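Local coordinates for protein RsfP (Uncultured bacterium, PDB 4GLJ) that probably cleaves methylthioadenosine with phosphate, as a trimeric methylthioadenosine phosphorylase of the phosphorylase superfamily, and binds the dye rhodamine B, at residues A80-L85 and S126-D131; D115-M120 and P202-A207. All coordinates share one frame; numbering follows the deposited sequence.

Contact 1. Residues A80-L85 and S126-D131; sequences ANIYAL and STFFGD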
ATOM      1  N   ALA A  80     -15.905 -12.352  -5.500  1.00 25.69           N
ATOM      2  CA  ALA A  80     -16.890 -13.107  -6.344  1.00 26.11           C
ATOM      3  C   ALA A  80     -16.369 -14.329  -7.027  1.00 25.96           C
ATOM      4  O   ALA A  80     -17.042 -15.354  -7.028  1.00 30.86           O
ATOM      5  CB  ALA A  80     -17.630 -12.166  -7.323  1.00 26.28           C
ATOM      6  N   ASN A  81     -15.187 -14.265  -7.621  1.00 25.47           N
ATOM      7  CA  ASN A  81     -14.631 -15.410  -8.352  1.00 27.18           C
ATOM      8  C   ASN A  81     -14.372 -16.604  -7.415  1.00 27.41           C
ATOM      9  O   ASN A  81     -14.741 -17.732  -7.726  1.00 27.27           O
ATOM     10  CB  ASN A  81     -13.295 -15.014  -8.996  1.00 27.11           C
ATOM     11  CG  ASN A  81     -13.471 -14.055 -10.187  1.00 29.00           C
ATOM     12  OD1 ASN A  81     -14.611 -13.900 -10.687  1.00 28.70           O
ATOM     13  ND2 ASN A  81     -12.360 -13.468 -10.686  1.00 26.75           N
ATOM     14  N   ILE A  82     -13.790 -16.318  -6.251  1.00 27.76           N
ATOM     15  CA  ILE A  82     -13.400 -17.402  -5.327  1.00 27.35           C
ATOM     16  C   ILE A  82     -14.675 -17.861  -4.697  1.00 28.73           C
ATOM     17  O   ILE A  82     -14.860 -19.054  -4.546  1.00 27.72           O
ATOM     18  CB  ILE A  82     -12.351 -16.843  -4.274  1.00 26.79           C
ATOM     19  CG1 ILE A  82     -10.979 -16.606  -4.939  1.00 25.63           C
ATOM     20  CG2 ILE A  82     -12.187 -17.829  -3.116  1.00 27.98           C
ATOM     21  CD1 ILE A  82     -10.372 -17.788  -5.692  1.00 26.92           C
ATOM     22  N   TYR A  83     -15.608 -16.943  -4.355  1.00 27.34           N
ATOM     23  CA  TYR A  83     -16.843 -17.373  -3.723  1.00 29.44           C
ATOM     24  C   TYR A  83     -17.627 -18.304  -4.693  1.00 30.99           C
ATOM     25  O   TYR A  83     -18.171 -19.378  -4.320  1.00 31.60           O
ATOM     26  CB  TYR A  83     -17.740 -16.192  -3.358  1.00 30.25           C
ATOM     27  CG  TYR A  83     -18.890 -16.562  -2.403  1.00 33.54           C
ATOM     28  CD1 TYR A  83     -18.741 -16.443  -1.015  1.00 35.43           C
ATOM     29  CD2 TYR A  83     -20.126 -17.054  -2.879  1.00 34.84           C
ATOM     30  CE1 TYR A  83     -19.791 -16.782  -0.137  1.00 37.60           C
ATOM     31  CE2 TYR A  83     -21.176 -17.401  -2.010  1.00 38.58           C
ATOM     32  CZ  TYR A  83     -20.985 -17.261  -0.637  1.00 39.85           C
ATOM     33  OH  TYR A  83     -21.981 -17.629   0.247  1.00 44.88           O
ATOM     34  N   ALA A  84     -17.722 -17.887  -5.947  1.00 29.91           N
ATOM     35  CA  ALA A  84     -18.431 -18.700  -6.964  1.00 31.25           C
ATOM     36  C   ALA A  84     -17.829 -20.131  -7.092  1.00 30.22           C
ATOM     37  O   ALA A  84     -18.562 -21.103  -7.181  1.00 31.84           O
ATOM     38  CB  ALA A  84     -18.399 -17.957  -8.295  1.00 30.94           C
ATOM     39  N   LEU A  85     -16.507 -20.249  -7.035  1.00 31.04           N
ATOM     40  CA  LEU A  85     -15.849 -21.546  -7.237  1.00 29.54           C
ATOM     41  C   LEU A  85     -16.120 -22.367  -5.978  1.00 31.71           C
ATOM     42  O   LEU A  85     -16.410 -23.553  -6.069  1.00 30.55           O
ATOM     43  CB  LEU A  85     -14.347 -21.381  -7.471  1.00 27.82           C
ATOM     44  CG  LEU A  85     -13.966 -20.722  -8.805  1.00 27.98           C
ATOM     45  CD1 LEU A  85     -12.457 -20.541  -8.918  1.00 27.31           C
ATOM     46  CD2 LEU A  85     -14.485 -21.545 -10.011  1.00 27.89           C
ATOM     47  N   SER A 126      -8.995  -7.699   0.388  1.00 22.82           N
ATOM     48  CA  SER A 126      -8.159  -8.908   0.384  1.00 23.09           C
ATOM     49  C   SER A 126      -8.614  -9.954   1.448  1.00 22.09           C
ATOM     50  O   SER A 126      -7.871 -10.878   1.794  1.00 24.13           O
ATOM     51  CB  SER A 126      -6.678  -8.515   0.585  1.00 27.06           C
ATOM     52  OG  SER A 126      -6.621  -7.742   1.797  1.00 32.37           O
ATOM     53  N   THR A 127      -9.871  -9.840   1.868  1.00 21.65           N
ATOM     54  CA  THR A 127     -10.472 -10.784   2.824  1.00 21.74           C
ATOM     55  C   THR A 127     -11.970 -10.768   2.637  1.00 21.22           C
ATOM     56  O   THR A 127     -12.579  -9.800   2.141  1.00 20.97           O
ATOM     57  CB  THR A 127     -10.123 -10.389   4.290  1.00 20.51           C
ATOM     58  OG1 THR A 127     -10.699 -11.326   5.208  1.00 24.29           O
ATOM     59  CG2 THR A 127     -10.663  -9.001   4.651  1.00 20.99           C
ATOM     60  N   PHE A 128     -12.585 -11.857   3.058  1.00 19.75           N
ATOM     61  CA  PHE A 128     -14.009 -11.945   3.092  1.00 21.22           C
ATOM     62  C   PHE A 128     -14.481 -11.500   4.450  1.00 23.68           C
ATOM     63  O   PHE A 128     -15.675 -11.362   4.654  1.00 23.23           O
ATOM     64  CB  PHE A 128     -14.459 -13.402   2.993  1.00 21.96           C
ATOM     65  CG  PHE A 128     -14.282 -13.991   1.641  1.00 21.51           C
ATOM     66  CD1 PHE A 128     -15.141 -13.635   0.576  1.00 22.10           C
ATOM     67  CD2 PHE A 128     -13.342 -14.999   1.427  1.00 20.03           C
ATOM     68  CE1 PHE A 128     -15.009 -14.222  -0.675  1.00 24.06           C
ATOM     69  CE2 PHE A 128     -13.236 -15.581   0.165  1.00 21.10           C
ATOM     70  CZ  PHE A 128     -14.069 -15.232  -0.881  1.00 22.15           C
ATOM     71  N   PHE A 129     -13.528 -11.281   5.374  1.00 22.07           N
ATOM     72  CA  PHE A 129     -13.895 -10.974   6.746  1.00 25.05           C
ATOM     73  C   PHE A 129     -14.019  -9.496   7.063  1.00 27.13           C
ATOM     74  O   PHE A 129     -13.718  -8.661   6.229  1.00 26.22           O
ATOM     75  CB  PHE A 129     -12.945 -11.759   7.697  1.00 24.95           C
ATOM     76  CG  PHE A 129     -13.211 -13.257   7.579  1.00 28.77           C
ATOM     77  CD1 PHE A 129     -12.495 -14.065   6.663  1.00 29.12           C
ATOM     78  CD2 PHE A 129     -14.286 -13.828   8.260  1.00 28.44           C
ATOM     79  CE1 PHE A 129     -12.812 -15.431   6.525  1.00 29.19           C
ATOM     80  CE2 PHE A 129     -14.603 -15.171   8.134  1.00 30.65           C
ATOM     81  CZ  PHE A 129     -13.900 -15.969   7.208  1.00 30.31           C
ATOM     82  N   GLY A 130     -14.456  -9.161   8.274  1.00 28.80           N
ATOM     83  CA  GLY A 130     -14.778  -7.778   8.577  1.00 26.51           C
ATOM     84  C   GLY A 130     -16.291  -7.695   8.609  1.00 31.55           C
ATOM     85  O   GLY A 130     -17.001  -8.710   8.346  1.00 28.85           O
ATOM     86  N   ASP A 131     -16.796  -6.510   9.011  1.00 32.12           N
ATOM     87  CA  ASP A 131     -18.227  -6.246   9.049  1.00 35.79           C
ATOM     88  C   ASP A 131     -19.040  -7.352   9.684  1.00 36.70           C
ATOM     89  O   ASP A 131     -20.066  -7.787   9.086  1.00 37.42           O
ATOM     90  CB  ASP A 131     -18.767  -5.919   7.629  1.00 41.54           C
ATOM     91  CG  ASP A 131     -20.195  -5.367   7.659  1.00 48.04           C
ATOM     92  OD1 ASP A 131     -20.644  -4.802   8.698  1.00 53.89           O
ATOM     93  OD2 ASP A 131     -20.890  -5.480   6.620  1.00 58.85           O
TER
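Phe128 plugs a loop onto the flank of helix 78-87 in a small, buried, essentially apolar contact, its ring meeting Ile82 and Tyr83 far end first. The loop runs between strand 111-119 and helix 145-157. CZ of Phe128 lies 3.9 Å from Ile82 CG2, with the methyl in the plane of the ring at its edge, and the two side chains cross at about a right angle. CG2 stands anti to the backbone N of Ile82, with CG1 beside that N (chi1 -72°), and so CG2 is the branch that meets the ring. On the next residue, Tyr83 CB stands 4.3 Å from Phe128 CE1, while the phenol carries its OH off to the backbone N of Ala294. The loop has its own brace behind the ring, an ST turn in which Thr127 OG1 accepts from Phe129 N at 2.8 Å. Glu209 of helix 200-209 adds hydrogen bonds to Thr127 OG1 and Phe128 N, and on the same helix Leu206 packs against both Phe128 and Ile82. Tyr42 meets the Phe128 ring and Ile82 also reaches Ile19 of strand 16-20, so the contact lies where two helices and the central sheet come together.

Contact 2. Residues D115-M120 and P202-A207; sequences DQMIDM and PEAKLA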
ATOM      1  N   ASP A 115       6.677 -21.083  -4.632  1.00 22.60           N
ATOM      2  CA  ASP A 115       6.205 -21.617  -3.393  1.00 24.43           C
ATOM      3  C   ASP A 115       5.921 -20.446  -2.438  1.00 24.36           C
ATOM      4  O   ASP A 115       5.324 -20.661  -1.379  1.00 25.31           O
ATOM      5  CB  ASP A 115       7.224 -22.620  -2.800  1.00 27.67           C
ATOM      6  CG  ASP A 115       8.564 -21.965  -2.440  1.00 31.67           C
ATOM      7  OD1 ASP A 115       8.987 -20.961  -3.057  1.00 30.54           O
ATOM      8  OD2 ASP A 115       9.213 -22.449  -1.513  1.00 35.40           O
ATOM      9  N   GLN A 116       6.323 -19.202  -2.803  1.00 22.32           N
ATOM     10  CA  GLN A 116       6.094 -18.112  -1.860  1.00 20.21           C
ATOM     11  C   GLN A 116       5.531 -16.954  -2.629  1.00 20.23           C
ATOM     12  O   GLN A 116       5.622 -16.903  -3.875  1.00 20.91           O
ATOM     13  CB  GLN A 116       7.418 -17.722  -1.143  1.00 20.53           C
ATOM     14  CG  GLN A 116       7.763 -18.638   0.077  1.00 22.01           C
ATOM     15  CD  GLN A 116       6.641 -18.544   1.156  1.00 24.07           C
ATOM     16  OE1 GLN A 116       6.053 -17.493   1.313  1.00 22.92           O
ATOM     17  NE2 GLN A 116       6.315 -19.662   1.826  1.00 25.17           N
ATOM     18  N   MET A 117       5.056 -15.955  -1.894  1.00 21.30           N
ATOM     19  CA  MET A 117       4.409 -14.786  -2.521  0.50 21.42           C
ATOM     20  C   MET A 117       4.627 -13.614  -1.613  1.00 21.78           C
ATOM     21  O   MET A 117       4.780 -13.789  -0.364  1.00 23.00           O
ATOM     22  CB  MET A 117       2.907 -14.987  -2.594  0.50 21.22           C
ATOM     23  CG  MET A 117       2.486 -16.047  -3.561  0.50 20.70           C
ATOM     24  SD  MET A 117       0.718 -16.227  -3.469  0.50 24.55           S
ATOM     25  CE  MET A 117       0.169 -15.137  -4.768  0.50 23.84           C
ATOM     26  N   ILE A 118       4.686 -12.413  -2.192  1.00 22.63           N
ATOM     27  CA  ILE A 118       4.742 -11.205  -1.350  1.00 21.72           C
ATOM     28  C   ILE A 118       3.635 -10.294  -1.919  1.00 23.26           C
ATOM     29  O   ILE A 118       3.613 -10.062  -3.116  1.00 21.00           O
ATOM     30  CB  ILE A 118       6.110 -10.511  -1.488  1.00 21.55           C
ATOM     31  CG1 ILE A 118       7.260 -11.439  -0.899  1.00 20.37           C
ATOM     32  CG2 ILE A 118       5.954  -9.114  -0.858  1.00 21.55           C
ATOM     33  CD1 ILE A 118       8.690 -10.941  -1.002  1.00 24.90           C
ATOM     34  N   ASP A 119       2.701  -9.848  -1.063  1.00 21.12           N
ATOM     35  CA  ASP A 119       1.585  -9.048  -1.510  1.00 22.46           C
ATOM     36  C   ASP A 119       1.915  -7.572  -1.430  1.00 22.32           C
ATOM     37  O   ASP A 119       1.885  -6.983  -0.352  1.00 21.32           O
ATOM     38  CB  ASP A 119       0.348  -9.339  -0.681  1.00 20.38           C
ATOM     39  CG  ASP A 119      -0.897  -8.652  -1.233  1.00 22.31           C
ATOM     40  OD1 ASP A 119      -0.821  -7.974  -2.277  1.00 22.27           O
ATOM     41  OD2 ASP A 119      -1.974  -8.818  -0.602  1.00 25.60           O
ATOM     42  N   MET A 120       2.284  -6.987  -2.571  0.65 20.64           N
ATOM     43  CA  MET A 120       2.489  -5.525  -2.659  0.65 20.57           C
ATOM     44  C   MET A 120       1.279  -4.750  -3.191  0.65 20.68           C
ATOM     45  O   MET A 120       1.394  -3.554  -3.416  0.65 20.60           O
ATOM     46  CB  MET A 120       3.659  -5.225  -3.620  0.65 21.95           C
ATOM     47  CG  MET A 120       4.969  -5.817  -3.083  0.65 24.95           C
ATOM     48  SD  MET A 120       5.424  -5.303  -1.415  0.65 27.31           S
ATOM     49  CE  MET A 120       5.472  -3.534  -1.504  0.65 27.66           C
ATOM     50  N   PRO A 202      -5.285 -10.554  -4.382  1.00 20.45           N
ATOM     51  CA  PRO A 202      -5.583 -11.290  -3.129  1.00 21.46           C
ATOM     52  C   PRO A 202      -6.137 -12.699  -3.388  1.00 21.79           C
ATOM     53  O   PRO A 202      -6.529 -13.337  -2.437  1.00 22.64           O
ATOM     54  CB  PRO A 202      -6.666 -10.409  -2.477  1.00 21.98           C
ATOM     55  CG  PRO A 202      -7.429  -9.923  -3.688  1.00 22.63           C
ATOM     56  CD  PRO A 202      -6.342  -9.554  -4.679  1.00 22.67           C
ATOM     57  N   GLU A 203      -6.090 -13.158  -4.645  1.00 22.55           N
ATOM     58  CA  GLU A 203      -6.699 -14.483  -5.032  1.00 24.11           C
ATOM     59  C   GLU A 203      -6.195 -15.599  -4.121  1.00 22.99           C
ATOM     60  O   GLU A 203      -7.032 -16.381  -3.615  1.00 23.39           O
ATOM     61  CB  GLU A 203      -6.364 -14.783  -6.473  1.00 22.24           C
ATOM     62  CG  GLU A 203      -7.362 -15.580  -7.257  1.00 25.82           C
ATOM     63  CD  GLU A 203      -6.946 -15.674  -8.719  1.00 27.23           C
ATOM     64  OE1 GLU A 203      -5.967 -16.438  -8.997  1.00 25.89           O
ATOM     65  OE2 GLU A 203      -7.504 -14.937  -9.586  1.00 26.04           O
ATOM     66  N   ALA A 204      -4.878 -15.627  -3.821  1.00 21.25           N
ATOM     67  CA  ALA A 204      -4.351 -16.706  -2.940  1.00 21.84           C
ATOM     68  C   ALA A 204      -4.896 -16.611  -1.491  1.00 23.40           C
ATOM     69  O   ALA A 204      -5.147 -17.654  -0.836  1.00 22.16           O
ATOM     70  CB  ALA A 204      -2.809 -16.766  -2.913  1.00 22.16           C
ATOM     71  N   LYS A 205      -4.995 -15.376  -0.962  1.00 20.58           N
ATOM     72  CA  LYS A 205      -5.544 -15.142   0.391  1.00 20.61           C
ATOM     73  C   LYS A 205      -7.035 -15.617   0.456  1.00 19.51           C
ATOM     74  O   LYS A 205      -7.474 -16.218   1.444  1.00 21.78           O
ATOM     75  CB  LYS A 205      -5.455 -13.614   0.722  1.00 20.82           C
ATOM     76  CG  LYS A 205      -4.000 -13.183   1.009  1.00 22.96           C
ATOM     77  CD  LYS A 205      -3.961 -11.663   1.275  1.00 22.58           C
ATOM     78  CE  LYS A 205      -2.541 -11.386   1.827  1.00 22.85           C
ATOM     79  NZ  LYS A 205      -2.210  -9.900   1.887  1.00 25.58           N
ATOM     80  N   LEU A 206      -7.814 -15.187  -0.492  1.00 20.07           N
ATOM     81  CA  LEU A 206      -9.238 -15.495  -0.549  1.00 21.30           C
ATOM     82  C   LEU A 206      -9.474 -17.016  -0.690  1.00 21.10           C
ATOM     83  O   LEU A 206     -10.356 -17.575  -0.032  1.00 20.70           O
ATOM     84  CB  LEU A 206      -9.910 -14.706  -1.699  1.00 20.11           C
ATOM     85  CG  LEU A 206      -9.840 -13.164  -1.404  1.00 22.17           C
ATOM     86  CD1 LEU A 206     -10.177 -12.335  -2.655  1.00 18.94           C
ATOM     87  CD2 LEU A 206     -10.775 -12.761  -0.240  1.00 22.78           C
ATOM     88  N   ALA A 207      -8.683 -17.666  -1.528  1.00 20.56           N
ATOM     89  CA  ALA A 207      -8.778 -19.130  -1.722  1.00 20.76           C
ATOM     90  C   ALA A 207      -8.480 -19.785  -0.369  1.00 22.99           C
ATOM     91  O   ALA A 207      -9.172 -20.752   0.039  1.00 24.04           O
ATOM     92  CB  ALA A 207      -7.750 -19.588  -2.794  1.00 21.12           C
TER
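Asp119 OD2 receives Lys205 NZ at 2.7 Å, a salt bridge that ties strand 111-119 to helix 200-209. The ammonium comes to the anti lone pair of OD2, the one turned away from OD1, so it binds a single carboxylate oxygen instead of straddling both. OD1 is held separately by the hydroxyl of Thr121, two residues along the chain, and the two bonds together should restrain the carboxylate from turning. Asp119 has CG anti to its own backbone N (chi1 -173°), which extends the acid from the strand toward the helix. Lys205 does the rest of the spanning: its CB is not aimed at the strand, but the chain, stretched out beyond CG, brings NZ over to it, with CE 3.6 Å from Asp119 OD2. With an alanine in place of Lys205, the buried Asp119 carboxylate is likely to lose its countercharge, and strand and helix the salt bridge that joins them. One helical residue earlier, Ala204 CB faces Met117, touching SD at 3.6 Å and CE at 3.9 Å. The thioether is bent at its last torsion (chi3 94°), which lays both atoms against the small methyl; Met117 was modelled in two conformers, so this fit describes one of them. The subunit interface is close by: Asp119 N bonds to Glu184 of the second subunit, and Gln178 of that subunit packs on Lys205. Within the chain, the strand pairs through Gln116 and Ile118 with strand 169-173, Met117 also rests on Asn200 and Met201 near the start of helix 200-209, and Leu206 of that helix packs on Tyr78 and Arg79 of helix 78-87.

After four strands, the chain forms helix 78-87, then passes through strand 92-101 to strand 111-119, which supplies residues 115-120. Just beyond lies the loop 126-131, which returns to the helix and closes contact 1 over 40 intervening residues. Contact 2 closes later and across a longer span, when helix 200-209 comes back to strand 111-119. The two loops cross, since 115-120 falls between the segments of contact 1 while 202-207 lies beyond both, so the segments alternate. They also touch: Phe128 CE2 lies 3.5 Å from Leu206 O, and Ser126 CA packs on Pro202 CB. Helix 200-209 thus links the sheet to helix 78-87, and both contacts adjoin the second subunit.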